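Local coordinates for varicella-zoster virus protease (Human herpesvirus 3, PDB 1VZV), which is a serine protease that probably cleaves the scaffolding assembly protein inside the herpesvirus procapsid, allowing the capsid to mature, and is active as a dimer, at residues I40-E50 with W181-L192. Numbering follows the deposited sequence.
Sequences IDHRKDCVVGE and WKVSEDKLAKVL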
ATOM      1  N   ILE A  40     -14.392  -4.576   4.003  1.00 25.00           N
ATOM      2  CA  ILE A  40     -13.191  -4.103   3.328  1.00 25.00           C
ATOM      3  C   ILE A  40     -12.660  -5.181   2.380  1.00 25.00           C
ATOM      4  O   ILE A  40     -12.574  -6.321   2.770  1.00 25.00           O
ATOM      5  CB  ILE A  40     -12.104  -3.806   4.396  1.00 25.00           C
ATOM      6  CG1 ILE A  40     -12.569  -2.726   5.368  1.00 25.00           C
ATOM      7  CG2 ILE A  40     -10.761  -3.496   3.741  1.00 25.00           C
ATOM      8  CD1 ILE A  40     -11.648  -2.559   6.521  1.00 25.00           C
ATOM      9  N   ASP A  41     -12.324  -4.828   1.145  1.00 25.00           N
ATOM     10  CA  ASP A  41     -11.759  -5.776   0.170  1.00 25.00           C
ATOM     11  C   ASP A  41     -12.756  -6.851  -0.266  1.00 25.00           C
ATOM     12  O   ASP A  41     -12.374  -7.832  -0.922  1.00 25.00           O
ATOM     13  CB  ASP A  41     -10.482  -6.433   0.772  1.00 25.00           C
ATOM     14  CG  ASP A  41      -9.708  -7.370  -0.228  1.00 25.00           C
ATOM     15  OD1 ASP A  41      -9.440  -6.919  -1.368  1.00 25.00           O
ATOM     16  OD2 ASP A  41      -9.324  -8.529   0.146  1.00 25.00           O
ATOM     17  N   HIS A  42     -14.038  -6.632   0.027  1.00 25.00           N
ATOM     18  CA  HIS A  42     -15.114  -7.604  -0.282  1.00 25.00           C
ATOM     19  C   HIS A  42     -15.028  -8.830   0.636  1.00 25.00           C
ATOM     20  O   HIS A  42     -15.694  -9.833   0.404  1.00 25.00           O
ATOM     21  CB  HIS A  42     -15.116  -8.064  -1.739  1.00 25.00           C
ATOM     22  CG  HIS A  42     -15.509  -7.006  -2.713  1.00 25.00           C
ATOM     23  ND1 HIS A  42     -16.806  -6.643  -2.985  1.00 25.00           N
ATOM     24  CD2 HIS A  42     -14.741  -6.244  -3.530  1.00 25.00           C
ATOM     25  CE1 HIS A  42     -16.782  -5.696  -3.938  1.00 25.00           C
ATOM     26  NE2 HIS A  42     -15.547  -5.415  -4.306  1.00 25.00           N
ATOM     27  N   ARG A  43     -14.224  -8.716   1.695  1.00 25.00           N
ATOM     28  CA  ARG A  43     -14.031  -9.756   2.686  1.00 25.00           C
ATOM     29  C   ARG A  43     -15.244  -9.943   3.580  1.00 25.00           C
ATOM     30  O   ARG A  43     -15.502  -9.162   4.481  1.00 25.00           O
ATOM     31  CB  ARG A  43     -12.808  -9.453   3.552  1.00 25.00           C
ATOM     32  CG  ARG A  43     -11.485  -9.723   2.871  1.00 25.00           C
ATOM     33  CD  ARG A  43     -11.299 -11.210   2.620  1.00 25.00           C
ATOM     34  NE  ARG A  43     -10.681 -11.907   3.748  1.00 25.00           N
ATOM     35  CZ  ARG A  43      -9.362 -12.037   3.911  1.00 25.00           C
ATOM     36  NH1 ARG A  43      -8.530 -11.514   2.997  1.00 25.00           N
ATOM     37  NH2 ARG A  43      -8.869 -12.690   4.974  1.00 25.00           N
ATOM     38  N   LYS A  44     -15.973 -11.011   3.316  1.00 25.00           N
ATOM     39  CA  LYS A  44     -17.149 -11.404   4.073  1.00 25.00           C
ATOM     40  C   LYS A  44     -16.775 -11.532   5.533  1.00 25.00           C
ATOM     41  O   LYS A  44     -17.603 -11.298   6.392  1.00 25.00           O
ATOM     42  CB  LYS A  44     -17.661 -12.768   3.569  1.00 25.00           C
ATOM     43  CG  LYS A  44     -17.939 -12.811   2.043  1.00 25.00           C
ATOM     44  CD  LYS A  44     -18.510 -14.144   1.535  1.00 25.00           C
ATOM     45  CE  LYS A  44     -18.889 -14.051   0.033  1.00 25.00           C
ATOM     46  NZ  LYS A  44     -19.893 -12.954  -0.264  1.00 25.00           N
ATOM     47  N   ASP A  45     -15.534 -11.921   5.806  1.00 25.00           N
ATOM     48  CA  ASP A  45     -15.040 -12.085   7.176  1.00 25.00           C
ATOM     49  C   ASP A  45     -14.520 -10.787   7.719  1.00 25.00           C
ATOM     50  O   ASP A  45     -13.949 -10.758   8.812  1.00 25.00           O
ATOM     51  CB  ASP A  45     -13.899 -13.108   7.250  1.00 25.00           C
ATOM     52  CG  ASP A  45     -12.720 -12.748   6.348  1.00 25.00           C
ATOM     53  OD1 ASP A  45     -12.884 -11.963   5.395  1.00 25.00           O
ATOM     54  OD2 ASP A  45     -11.612 -13.268   6.582  1.00 25.00           O
ATOM     55  N   CYS A  46     -14.649  -9.728   6.928  1.00 25.00           N
ATOM     56  CA  CYS A  46     -14.160  -8.427   7.348  1.00 25.00           C
ATOM     57  C   CYS A  46     -15.141  -7.287   7.098  1.00 25.00           C
ATOM     58  O   CYS A  46     -14.910  -6.438   6.251  1.00 25.00           O
ATOM     59  CB  CYS A  46     -12.812  -8.136   6.699  1.00 25.00           C
ATOM     60  SG  CYS A  46     -12.030  -6.715   7.451  1.00 25.00           S
ATOM     61  N   VAL A  47     -16.249  -7.306   7.837  1.00 25.00           N
ATOM     62  CA  VAL A  47     -17.323  -6.312   7.764  1.00 25.00           C
ATOM     63  C   VAL A  47     -17.030  -5.367   8.903  1.00 25.00           C
ATOM     64  O   VAL A  47     -16.677  -5.813   9.990  1.00 25.00           O
ATOM     65  CB  VAL A  47     -18.706  -6.968   7.975  1.00 25.00           C
ATOM     66  CG1 VAL A  47     -19.787  -5.922   8.052  1.00 25.00           C
ATOM     67  CG2 VAL A  47     -19.000  -7.960   6.847  1.00 25.00           C
ATOM     68  N   VAL A  48     -17.182  -4.071   8.651  1.00 25.00           N
ATOM     69  CA  VAL A  48     -16.875  -3.037   9.643  1.00 25.00           C
ATOM     70  C   VAL A  48     -17.937  -1.953   9.816  1.00 25.00           C
ATOM     71  O   VAL A  48     -17.661  -0.909  10.423  1.00 25.00           O
ATOM     72  CB  VAL A  48     -15.567  -2.314   9.269  1.00 25.00           C
ATOM     73  CG1 VAL A  48     -14.382  -3.252   9.415  1.00 25.00           C
ATOM     74  CG2 VAL A  48     -15.662  -1.794   7.841  1.00 25.00           C
ATOM     75  N   GLY A  49     -19.132  -2.184   9.287  1.00 25.00           N
ATOM     76  CA  GLY A  49     -20.181  -1.197   9.397  1.00 25.00           C
ATOM     77  C   GLY A  49     -21.327  -1.676   8.550  1.00 25.00           C
ATOM     78  O   GLY A  49     -21.324  -2.842   8.129  1.00 25.00           O
ATOM     79  N   GLU A  50     -22.315  -0.813   8.315  1.00 25.00           N
ATOM     80  CA  GLU A  50     -23.471  -1.175   7.496  1.00 25.00           C
ATOM     81  C   GLU A  50     -24.153   0.044   6.874  1.00 25.00           C
ATOM     82  O   GLU A  50     -24.341   1.076   7.543  1.00 25.00           O
ATOM     83  CB  GLU A  50     -24.500  -1.976   8.311  1.00 25.00           C
ATOM     84  CG  GLU A  50     -25.396  -1.148   9.262  1.00 25.00           C
ATOM     85  CD  GLU A  50     -26.658  -1.901   9.699  1.00 25.00           C
ATOM     86  OE1 GLU A  50     -27.356  -2.471   8.839  1.00 25.00           O
ATOM     87  OE2 GLU A  50     -26.951  -1.924  10.907  1.00 25.00           O
ATOM     88  N   TRP A 181     -18.891  -2.885  15.320  1.00 25.00           N
ATOM     89  CA  TRP A 181     -18.363  -4.005  14.560  1.00 25.00           C
ATOM     90  C   TRP A 181     -16.957  -4.363  15.012  1.00 25.00           C
ATOM     91  O   TRP A 181     -16.036  -3.545  14.979  1.00 25.00           O
ATOM     92  CB  TRP A 181     -18.394  -3.692  13.066  1.00 25.00           C
ATOM     93  CG  TRP A 181     -19.789  -3.642  12.553  1.00 25.00           C
ATOM     94  CD1 TRP A 181     -20.478  -4.661  11.948  1.00 25.00           C
ATOM     95  CD2 TRP A 181     -20.721  -2.562  12.701  1.00 25.00           C
ATOM     96  NE1 TRP A 181     -21.787  -4.286  11.729  1.00 25.00           N
ATOM     97  CE2 TRP A 181     -21.963  -3.002  12.183  1.00 25.00           C
ATOM     98  CE3 TRP A 181     -20.630  -1.265  13.220  1.00 25.00           C
ATOM     99  CZ2 TRP A 181     -23.106  -2.188  12.179  1.00 25.00           C
ATOM    100  CZ3 TRP A 181     -21.765  -0.456  13.210  1.00 25.00           C
ATOM    101  CH2 TRP A 181     -22.985  -0.922  12.694  1.00 25.00           C
ATOM    102  N   LYS A 182     -16.805  -5.582  15.495  1.00 25.00           N
ATOM    103  CA  LYS A 182     -15.512  -6.032  15.951  1.00 25.00           C
ATOM    104  C   LYS A 182     -14.913  -7.034  14.991  1.00 25.00           C
ATOM    105  O   LYS A 182     -15.584  -8.017  14.636  1.00 25.00           O
ATOM    106  CB  LYS A 182     -15.634  -6.669  17.326  1.00 25.00           C
ATOM    107  CG  LYS A 182     -15.805  -5.651  18.417  1.00 25.00           C
ATOM    108  CD  LYS A 182     -16.039  -6.309  19.756  1.00 25.00           C
ATOM    109  CE  LYS A 182     -15.759  -5.325  20.881  1.00 25.00           C
ATOM    110  NZ  LYS A 182     -14.291  -5.021  20.997  1.00 25.00           N
ATOM    111  N   VAL A 183     -13.711  -6.731  14.487  1.00 25.00           N
ATOM    112  CA  VAL A 183     -12.955  -7.632  13.605  1.00 25.00           C
ATOM    113  C   VAL A 183     -11.703  -7.804  14.455  1.00 25.00           C
ATOM    114  O   VAL A 183     -11.611  -7.213  15.518  1.00 25.00           O
ATOM    115  CB  VAL A 183     -12.647  -7.022  12.196  1.00 25.00           C
ATOM    116  CG1 VAL A 183     -11.781  -7.948  11.412  1.00 25.00           C
ATOM    117  CG2 VAL A 183     -13.925  -6.823  11.400  1.00 25.00           C
ATOM    118  N   SER A 184     -10.727  -8.570  14.019  1.00 25.00           N
ATOM    119  CA  SER A 184      -9.565  -8.788  14.864  1.00 25.00           C
ATOM    120  C   SER A 184      -8.246  -8.323  14.285  1.00 25.00           C
ATOM    121  O   SER A 184      -7.756  -8.919  13.342  1.00 25.00           O
ATOM    122  CB  SER A 184      -9.474 -10.280  15.182  1.00 25.00           C
ATOM    123  OG  SER A 184     -10.757 -10.896  15.028  1.00 25.00           O
ATOM    124  N   GLU A 185      -7.656  -7.304  14.897  1.00 25.00           N
ATOM    125  CA  GLU A 185      -6.371  -6.726  14.490  1.00 25.00           C
ATOM    126  C   GLU A 185      -5.493  -7.620  13.599  1.00 25.00           C
ATOM    127  O   GLU A 185      -5.058  -7.194  12.524  1.00 25.00           O
ATOM    128  CB  GLU A 185      -5.583  -6.326  15.742  1.00 25.00           C
ATOM    129  CG  GLU A 185      -4.905  -4.977  15.681  1.00 25.00           C
ATOM    130  CD  GLU A 185      -5.047  -4.180  16.997  1.00 25.00           C
ATOM    131  OE1 GLU A 185      -5.914  -4.543  17.839  1.00 25.00           O
ATOM    132  OE2 GLU A 185      -4.288  -3.184  17.191  1.00 25.00           O
ATOM    133  N   ASP A 186      -5.281  -8.869  14.025  1.00 25.00           N
ATOM    134  CA  ASP A 186      -4.453  -9.832  13.291  1.00 25.00           C
ATOM    135  C   ASP A 186      -4.934 -10.104  11.883  1.00 25.00           C
ATOM    136  O   ASP A 186      -4.114 -10.243  10.991  1.00 25.00           O
ATOM    137  CB  ASP A 186      -4.322 -11.158  14.058  1.00 25.00           C
ATOM    138  CG  ASP A 186      -3.250 -11.114  15.161  1.00 25.00           C
ATOM    139  OD1 ASP A 186      -2.296 -10.300  15.019  1.00 25.00           O
ATOM    140  OD2 ASP A 186      -3.347 -11.909  16.152  1.00 25.00           O
ATOM    141  N   LYS A 187      -6.250 -10.220  11.697  1.00 25.00           N
ATOM    142  CA  LYS A 187      -6.859 -10.462  10.371  1.00 25.00           C
ATOM    143  C   LYS A 187      -7.185  -9.148   9.645  1.00 25.00           C
ATOM    144  O   LYS A 187      -7.299  -9.087   8.412  1.00 25.00           O
ATOM    145  CB  LYS A 187      -8.138 -11.282  10.502  1.00 25.00           C
ATOM    146  CG  LYS A 187      -9.364 -10.474  10.794  1.00 25.00           C
ATOM    147  CD  LYS A 187     -10.341 -10.647   9.674  1.00 25.00           C
ATOM    148  CE  LYS A 187     -10.696 -12.121   9.473  1.00 25.00           C
ATOM    149  NZ  LYS A 187     -11.375 -12.749  10.652  1.00 25.00           N
ATOM    150  N   LEU A 188      -7.349  -8.100  10.440  1.00 25.00           N
ATOM    151  CA  LEU A 188      -7.649  -6.789   9.928  1.00 25.00           C
ATOM    152  C   LEU A 188      -6.387  -6.291   9.259  1.00 25.00           C
ATOM    153  O   LEU A 188      -6.461  -5.746   8.167  1.00 25.00           O
ATOM    154  CB  LEU A 188      -8.061  -5.869  11.072  1.00 25.00           C
ATOM    155  CG  LEU A 188      -8.854  -4.614  10.703  1.00 25.00           C
ATOM    156  CD1 LEU A 188     -10.025  -4.965   9.792  1.00 25.00           C
ATOM    157  CD2 LEU A 188      -9.333  -3.936  11.967  1.00 25.00           C
ATOM    158  N   ALA A 189      -5.233  -6.555   9.871  1.00 25.00           N
ATOM    159  CA  ALA A 189      -3.944  -6.126   9.325  1.00 25.00           C
ATOM    160  C   ALA A 189      -3.586  -6.885   8.048  1.00 25.00           C
ATOM    161  O   ALA A 189      -2.735  -6.453   7.264  1.00 25.00           O
ATOM    162  CB  ALA A 189      -2.858  -6.284  10.351  1.00 25.00           C
ATOM    163  N   LYS A 190      -4.270  -8.007   7.839  1.00 25.00           N
ATOM    164  CA  LYS A 190      -4.074  -8.841   6.659  1.00 25.00           C
ATOM    165  C   LYS A 190      -5.024  -8.386   5.559  1.00 25.00           C
ATOM    166  O   LYS A 190      -4.664  -8.377   4.393  1.00 25.00           O
ATOM    167  CB  LYS A 190      -4.306 -10.332   6.985  1.00 25.00           C
ATOM    168  CG  LYS A 190      -3.168 -10.997   7.777  1.00 25.00           C
ATOM    169  CD  LYS A 190      -3.495 -12.421   8.208  1.00 25.00           C
ATOM    170  CE  LYS A 190      -2.342 -13.016   9.058  1.00 25.00           C
ATOM    171  NZ  LYS A 190      -1.135 -13.540   8.286  1.00 25.00           N
ATOM    172  N   VAL A 191      -6.252  -8.031   5.907  1.00 25.00           N
ATOM    173  CA  VAL A 191      -7.140  -7.567   4.862  1.00 25.00           C
ATOM    174  C   VAL A 191      -6.617  -6.214   4.370  1.00 25.00           C
ATOM    175  O   VAL A 191      -6.620  -5.944   3.179  1.00 25.00           O
ATOM    176  CB  VAL A 191      -8.602  -7.401   5.334  1.00 25.00           C
ATOM    177  CG1 VAL A 191      -9.496  -7.085   4.143  1.00 25.00           C
ATOM    178  CG2 VAL A 191      -9.092  -8.638   6.035  1.00 25.00           C
ATOM    179  N   LEU A 192      -6.142  -5.381   5.292  1.00 25.00           N
ATOM    180  CA  LEU A 192      -5.635  -4.055   4.946  1.00 25.00           C
ATOM    181  C   LEU A 192      -4.296  -4.136   4.247  1.00 25.00           C
ATOM    182  O   LEU A 192      -3.922  -3.218   3.536  1.00 25.00           O
ATOM    183  CB  LEU A 192      -5.566  -3.133   6.169  1.00 25.00           C
ATOM    184  CG  LEU A 192      -6.857  -2.710   6.886  1.00 25.00           C
ATOM    185  CD1 LEU A 192      -6.515  -1.812   8.053  1.00 25.00           C
ATOM    186  CD2 LEU A 192      -7.780  -1.990   5.958  1.00 25.00           C
TER
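Apolar packing joins Cys46 and Val191 where the loop carrying catalytic His42, between strands 37-40 and 47-56, meets helix 185-197 and the chain leading into it; no hydrogen bond crosses. Cys46 lies with SG anti to its backbone N (chi1 -168°), which carries the compact, apolar sulfur to 3.5 Å from Leu188 CD1 and 3.8 Å from Val191 CG2. The branched Val191 packs CG1 on Ile40, Asp41 and Arg43 CG, while CG2 lies over the centre of one face of the Arg43 guanidinium. That group turns its edge to Asp45, NE to OD1 (2.8 Å) and NH2 to OD2, a side-on salt bridge that holds the guanidinium flat on the valine. Lys187 NZ, 4.1 Å from Asp45 OD2, probably adds a weaker attraction. At the other end the Trp181 indole lays one face over Gly49, which with Val48 forms a classic beta bulge facing Ile38; Gly49 CA makes a CH-pi contact 3.7 Å from the six-ring centroid. Asp41 OD1 is hydrogen-bonded to His81 NE2 of the second subunit, on which helix 185-197 also packs. Apolar packing thus joins the ion-pair-shaped His42 loop to a dimer-interface helix, consistent with activity depending on dimerisation.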